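Local coordinates for protein twin-arginine translocation pathway signal (Rhodoferax ferrireducens, PDB 5IM2) that binds benzoate in its ligand pocket and probably serves as the extracytoplasmic solute-binding component of a TRAP transporter, at residues 241-253 and 307-321. Sequence-based numbering, arbitrary orientation.
Sequences VHELTRFHSEFDP and RQAALAHKNTIYAIP
Strands 247-251 and 316-320 pair in parallel, from Thr316 N on Arg246 O (3.0 Å) to Asp252 N on Ile320 O; the bond from Ile320 N to Glu250 O is almost straight (178°). Ahead of the strands, the Asn315 amide, just past helix 303-312, bridges the turn at His242 and strand residue His248. Its ND2 gives one N-H to a lone pair of His242 O (2.9 Å) and the other to His248 NE2 (2.9 Å), which it meets in the ring plane, while OD1 accepts from His313 ND1 (3.1 Å), fixing the amide's rotation. With an alanine in place of Asn315, His242 O and His248 NE2 would probably lose their shared donor and His313 ND1 its acceptor. Glu250 and Arg307 form a salt bridge, NE bonded to both carboxylate oxygens on their syn sides (3.2 Å from OE1); Glu250 CG lies between backbone N and carbonyl carbon (chi1 62°), and the extended chain beyond carries the carboxylate across. The His242 ring turns its edge to the His313 face (planes at 79°). Ala310 CB over His248 and Ile320 CD1 over Phe251 make CH-pi contacts. His248 ND1 is hydrogen-bonded to His174, and Glu250 OE1 also to Trp233 NE1. In this mixed sheet, strand 316-320 is outermost; strand 247-251 separates it from antiparallel strand 171-175, where Arg246 and Phe247 form a classic beta bulge opposite Thr175, and helix 322-332 packs Phe328 against Phe251 and Ile320.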
loop_
_atom_site.group_PDB
_atom_site.type_symbol
_atom_site.label_atom_id
_atom_site.label_comp_id
_atom_site.label_asym_id
_atom_site.label_seq_id
_atom_site.Cartn_x
_atom_site.Cartn_y
_atom_site.Cartn_z
ATOM N N VAL A 241 -9.631 -4.535 13.583
ATOM C CA VAL A 241 -8.731 -5.677 13.762
ATOM C C VAL A 241 -8.166 -5.724 15.177
ATOM O O VAL A 241 -7.823 -6.810 15.670
ATOM C CB VAL A 241 -7.629 -5.653 12.682
ATOM C CG1 VAL A 241 -6.345 -6.351 13.161
ATOM C CG2 VAL A 241 -8.156 -6.344 11.432
ATOM N N HIS A 242 -8.104 -4.590 15.874
ATOM C CA HIS A 242 -7.706 -4.625 17.275
ATOM C C HIS A 242 -8.757 -5.306 18.144
ATOM O O HIS A 242 -8.444 -5.704 19.271
ATOM C CB HIS A 242 -7.445 -3.210 17.790
ATOM C CG HIS A 242 -8.652 -2.328 17.775
ATOM N ND1 HIS A 242 -9.302 -1.976 16.613
ATOM C CD2 HIS A 242 -9.319 -1.718 18.780
ATOM C CE1 HIS A 242 -10.320 -1.189 16.904
ATOM N NE2 HIS A 242 -10.355 -1.016 18.214
ATOM N N GLU A 243 -9.991 -5.434 17.658
ATOM C CA GLU A 243 -11.006 -6.171 18.399
ATOM C C GLU A 243 -11.007 -7.652 18.057
ATOM O O GLU A 243 -11.493 -8.460 18.860
ATOM C CB GLU A 243 -12.388 -5.574 18.123
ATOM C CG GLU A 243 -12.552 -4.174 18.696
ATOM C CD GLU A 243 -13.828 -3.483 18.235
ATOM O OE1 GLU A 243 -14.690 -4.157 17.640
ATOM O OE2 GLU A 243 -13.969 -2.263 18.463
ATOM N N LEU A 244 -10.449 -8.019 16.900
ATOM C CA LEU A 244 -10.455 -9.394 16.409
ATOM C C LEU A 244 -9.130 -10.119 16.621
ATOM O O LEU A 244 -9.050 -11.320 16.330
ATOM C CB LEU A 244 -10.814 -9.402 14.909
ATOM C CG LEU A 244 -12.159 -8.738 14.563
ATOM C CD1 LEU A 244 -12.293 -8.410 13.089
ATOM C CD2 LEU A 244 -13.294 -9.654 14.990
ATOM N N THR A 245 -8.096 -9.427 17.101
ATOM C CA THR A 245 -6.781 -10.018 17.346
ATOM C C THR A 245 -6.295 -9.519 18.701
ATOM O O THR A 245 -6.780 -8.510 19.213
ATOM C CB THR A 245 -5.755 -9.671 16.235
ATOM O OG1 THR A 245 -5.582 -8.255 16.135
ATOM C CG2 THR A 245 -6.172 -10.231 14.875
ATOM N N ARG A 246 -5.358 -10.257 19.305
ATOM C CA ARG A 246 -4.886 -9.946 20.651
ATOM C C ARG A 246 -3.416 -9.588 20.712
ATOM O O ARG A 246 -2.984 -9.007 21.715
ATOM C CB ARG A 246 -5.093 -11.134 21.612
ATOM C CG ARG A 246 -6.435 -11.215 22.279
ATOM C CD ARG A 246 -6.406 -12.261 23.399
ATOM N NE ARG A 246 -6.258 -13.617 22.875
ATOM C CZ ARG A 246 -7.264 -14.455 22.636
ATOM N NH1 ARG A 246 -8.521 -14.097 22.878
ATOM N NH2 ARG A 246 -7.016 -15.664 22.152
ATOM N N PHE A 247 -2.634 -9.976 19.712
ATOM C CA PHE A 247 -1.189 -9.862 19.744
ATOM C C PHE A 247 -0.734 -9.077 18.525
ATOM O O PHE A 247 -1.255 -9.270 17.423
ATOM C CB PHE A 247 -0.533 -11.245 19.765
ATOM C CG PHE A 247 -0.785 -11.996 21.022
ATOM C CD1 PHE A 247 0.019 -11.802 22.128
ATOM C CD2 PHE A 247 -1.837 -12.892 21.100
ATOM C CE1 PHE A 247 -0.219 -12.495 23.296
ATOM C CE2 PHE A 247 -2.078 -13.590 22.258
ATOM C CZ PHE A 247 -1.270 -13.390 23.363
ATOM N N HIS A 248 0.224 -8.177 18.733
ATOM C CA HIS A 248 0.757 -7.360 17.655
ATOM C C HIS A 248 2.270 -7.329 17.770
ATOM O O HIS A 248 2.802 -7.002 18.835
ATOM C CB HIS A 248 0.176 -5.953 17.747
ATOM C CG HIS A 248 -1.309 -5.943 17.931
ATOM N ND1 HIS A 248 -2.193 -5.874 16.873
ATOM C CD2 HIS A 248 -2.067 -6.042 19.043
ATOM C CE1 HIS A 248 -3.432 -5.927 17.332
ATOM N NE2 HIS A 248 -3.380 -6.015 18.646
ATOM N N SER A 249 2.959 -7.670 16.690
ATOM C CA SER A 249 4.412 -7.605 16.649
ATOM C C SER A 249 4.823 -6.626 15.557
ATOM O O SER A 249 4.601 -6.880 14.371
ATOM C CB SER A 249 5.006 -8.991 16.416
ATOM O OG SER A 249 4.961 -9.689 17.641
ATOM N N GLU A 250 5.407 -5.504 15.969
ATOM C CA GLU A 250 6.022 -4.547 15.071
ATOM C C GLU A 250 7.534 -4.771 15.063
ATOM O O GLU A 250 8.076 -5.556 15.837
ATOM C CB GLU A 250 5.661 -3.114 15.500
ATOM C CG GLU A 250 6.180 -2.775 16.887
ATOM C CD GLU A 250 5.548 -1.531 17.534
ATOM O OE1 GLU A 250 4.582 -0.945 16.984
ATOM O OE2 GLU A 250 6.033 -1.147 18.624
ATOM N N PHE A 251 8.212 -4.102 14.135
ATOM C CA PHE A 251 9.663 -4.161 14.027
ATOM C C PHE A 251 10.262 -2.858 14.530
ATOM O O PHE A 251 9.847 -1.780 14.097
ATOM C CB PHE A 251 10.078 -4.403 12.573
ATOM C CG PHE A 251 9.910 -5.823 12.155
ATOM C CD1 PHE A 251 8.669 -6.309 11.823
ATOM C CD2 PHE A 251 10.984 -6.691 12.175
ATOM C CE1 PHE A 251 8.508 -7.647 11.470
ATOM C CE2 PHE A 251 10.826 -8.019 11.811
ATOM C CZ PHE A 251 9.607 -8.493 11.483
ATOM N N ASP A 252 11.211 -2.953 15.452
ATOM C CA ASP A 252 11.910 -1.748 15.880
ATOM C C ASP A 252 12.501 -1.061 14.648
ATOM O O ASP A 252 13.103 -1.732 13.796
ATOM C CB ASP A 252 13.012 -2.071 16.886
ATOM C CG ASP A 252 13.578 -0.822 17.548
ATOM O OD1 ASP A 252 13.011 -0.390 18.571
ATOM O OD2 ASP A 252 14.574 -0.263 17.039
ATOM N N PRO A 253 12.361 0.262 14.514
ATOM C CA PRO A 253 12.886 0.941 13.317
ATOM C C PRO A 253 14.349 0.658 13.028
ATOM O O PRO A 253 14.751 0.666 11.858
ATOM C CB PRO A 253 12.673 2.425 13.644
ATOM C CG PRO A 253 11.691 2.458 14.725
ATOM C CD PRO A 253 11.870 1.212 15.519
ATOM N N ARG A 307 -1.815 1.965 16.736
ATOM C CA ARG A 307 -1.158 1.372 17.897
ATOM C C ARG A 307 -1.912 1.709 19.175
ATOM O O ARG A 307 -2.193 0.831 20.000
ATOM C CB ARG A 307 0.296 1.851 17.962
ATOM C CG ARG A 307 1.210 1.108 18.895
ATOM C CD ARG A 307 2.675 1.533 18.716
ATOM N NE ARG A 307 3.562 0.711 19.540
ATOM C CZ ARG A 307 3.632 0.762 20.871
ATOM N NH1 ARG A 307 2.867 1.603 21.557
ATOM N NH2 ARG A 307 4.470 -0.036 21.523
ATOM N N GLN A 308 -2.297 2.983 19.337
ATOM C CA GLN A 308 -2.972 3.385 20.567
ATOM C C GLN A 308 -4.326 2.701 20.721
ATOM O O GLN A 308 -4.735 2.358 21.839
ATOM C CB GLN A 308 -3.133 4.903 20.601
ATOM C CG GLN A 308 -2.087 5.585 21.460
ATOM C CD GLN A 308 -2.115 5.106 22.907
ATOM O OE1 GLN A 308 -3.178 5.012 23.523
ATOM N NE2 GLN A 308 -0.942 4.794 23.450
ATOM N N ALA A 309 -5.055 2.525 19.623
ATOM C CA ALA A 309 -6.307 1.776 19.688
ATOM C C ALA A 309 -6.074 0.350 20.176
ATOM O O ALA A 309 -6.824 -0.158 21.021
ATOM C CB ALA A 309 -6.983 1.775 18.318
ATOM N N ALA A 310 -5.039 -0.314 19.662
ATOM C CA ALA A 310 -4.678 -1.630 20.182
ATOM C C ALA A 310 -4.374 -1.564 21.671
ATOM O O ALA A 310 -4.850 -2.394 22.458
ATOM C CB ALA A 310 -3.464 -2.172 19.436
ATOM N N LEU A 311 -3.554 -0.587 22.070
ATOM C CA LEU A 311 -3.153 -0.481 23.466
ATOM C C LEU A 311 -4.356 -0.231 24.357
ATOM O O LEU A 311 -4.451 -0.782 25.463
ATOM C CB LEU A 311 -2.124 0.635 23.627
ATOM C CG LEU A 311 -0.696 0.188 23.907
ATOM C CD1 LEU A 311 0.234 1.387 23.919
ATOM C CD2 LEU A 311 -0.618 -0.572 25.228
ATOM N N ALA A 312 -5.291 0.596 23.893
ATOM C CA ALA A 312 -6.468 0.898 24.699
ATOM C C ALA A 312 -7.367 -0.320 24.876
ATOM O O ALA A 312 -8.050 -0.448 25.902
ATOM C CB ALA A 312 -7.251 2.039 24.050
ATOM N N HIS A 313 -7.393 -1.208 23.889
ATOM C CA HIS A 313 -8.153 -2.450 23.943
ATOM C C HIS A 313 -7.475 -3.515 24.807
ATOM O O HIS A 313 -7.979 -4.640 24.888
ATOM C CB HIS A 313 -8.350 -2.962 22.511
ATOM C CG HIS A 313 -9.444 -3.973 22.359
ATOM N ND1 HIS A 313 -9.205 -5.330 22.354
ATOM C CD2 HIS A 313 -10.777 -3.824 22.176
ATOM C CE1 HIS A 313 -10.347 -5.974 22.194
ATOM N NE2 HIS A 313 -11.315 -5.084 22.075
ATOM N N LYS A 314 -6.349 -3.190 25.446
ATOM C CA LYS A 314 -5.628 -4.125 26.310
ATOM C C LYS A 314 -5.070 -5.298 25.508
ATOM O O LYS A 314 -5.201 -6.463 25.888
ATOM C CB LYS A 314 -6.519 -4.626 27.455
ATOM C CG LYS A 314 -7.206 -3.543 28.231
ATOM C CD LYS A 314 -6.218 -2.609 28.911
ATOM C CE LYS A 314 -6.922 -1.336 29.367
ATOM N NZ LYS A 314 -6.001 -0.362 30.012
ATOM N N ASN A 315 -4.444 -4.981 24.384
ATOM C CA ASN A 315 -3.756 -5.972 23.576
ATOM C C ASN A 315 -2.265 -5.916 23.875
ATOM O O ASN A 315 -1.753 -4.935 24.419
ATOM C CB ASN A 315 -4.006 -5.730 22.081
ATOM C CG ASN A 315 -5.436 -6.016 21.672
ATOM O OD1 ASN A 315 -6.264 -6.386 22.503
ATOM N ND2 ASN A 315 -5.735 -5.858 20.380
ATOM N N THR A 316 -1.564 -6.976 23.487
ATOM C CA THR A 316 -0.138 -7.106 23.742
ATOM C C THR A 316 0.630 -6.727 22.481
ATOM O O THR A 316 0.472 -7.367 21.436
ATOM C CB THR A 316 0.205 -8.529 24.182
ATOM O OG1 THR A 316 -0.603 -8.880 25.316
ATOM C CG2 THR A 316 1.679 -8.642 24.562
ATOM N N ILE A 317 1.447 -5.685 22.591
ATOM C CA ILE A 317 2.302 -5.200 21.520
ATOM C C ILE A 317 3.733 -5.554 21.875
ATOM O O ILE A 317 4.205 -5.247 22.978
ATOM C CB ILE A 317 2.183 -3.678 21.331
ATOM C CG1 ILE A 317 0.759 -3.267 21.004
ATOM C CG2 ILE A 317 3.130 -3.215 20.257
ATOM C CD1 ILE A 317 0.583 -1.753 21.001
ATOM N N TYR A 318 4.441 -6.123 20.918
ATOM C CA TYR A 318 5.845 -6.468 21.052
ATOM C C TYR A 318 6.610 -5.847 19.893
ATOM O O TYR A 318 6.114 -5.809 18.763
ATOM C CB TYR A 318 6.016 -7.982 21.060
ATOM C CG TYR A 318 7.446 -8.471 21.103
ATOM C CD1 TYR A 318 8.182 -8.412 22.275
ATOM C CD2 TYR A 318 8.059 -9.001 19.970
ATOM C CE1 TYR A 318 9.485 -8.864 22.321
ATOM C CE2 TYR A 318 9.367 -9.456 20.005
ATOM C CZ TYR A 318 10.079 -9.382 21.181
ATOM O OH TYR A 318 11.380 -9.842 21.241
ATOM N N ALA A 319 7.811 -5.350 20.179
ATOM C CA ALA A 319 8.691 -4.811 19.156
ATOM C C ALA A 319 9.850 -5.775 18.953
ATOM O O ALA A 319 10.631 -6.022 19.878
ATOM C CB ALA A 319 9.215 -3.429 19.525
ATOM N N ILE A 320 9.967 -6.290 17.737
ATOM C CA ILE A 320 11.030 -7.221 17.385
ATOM C C ILE A 320 12.333 -6.430 17.263
ATOM O O ILE A 320 12.424 -5.511 16.431
ATOM C CB ILE A 320 10.684 -7.972 16.086
ATOM C CG1 ILE A 320 9.521 -8.927 16.336
ATOM C CG2 ILE A 320 11.882 -8.762 15.551
ATOM C CD1 ILE A 320 8.851 -9.411 15.038
ATOM N N PRO A 321 13.347 -6.741 18.068
ATOM C CA PRO A 321 14.597 -5.969 18.038
ATOM C C PRO A 321 15.388 -6.197 16.758
ATOM O O PRO A 321 15.177 -7.155 16.012
ATOM C CB PRO A 321 15.364 -6.480 19.265
ATOM C CG PRO A 321 14.800 -7.825 19.539
ATOM C CD PRO A 321 13.372 -7.802 19.087
HETATM O O HOH W 1 -2.729 -10.319 24.505
HETATM O O HOH W 2 13.660 -4.558 14.106
#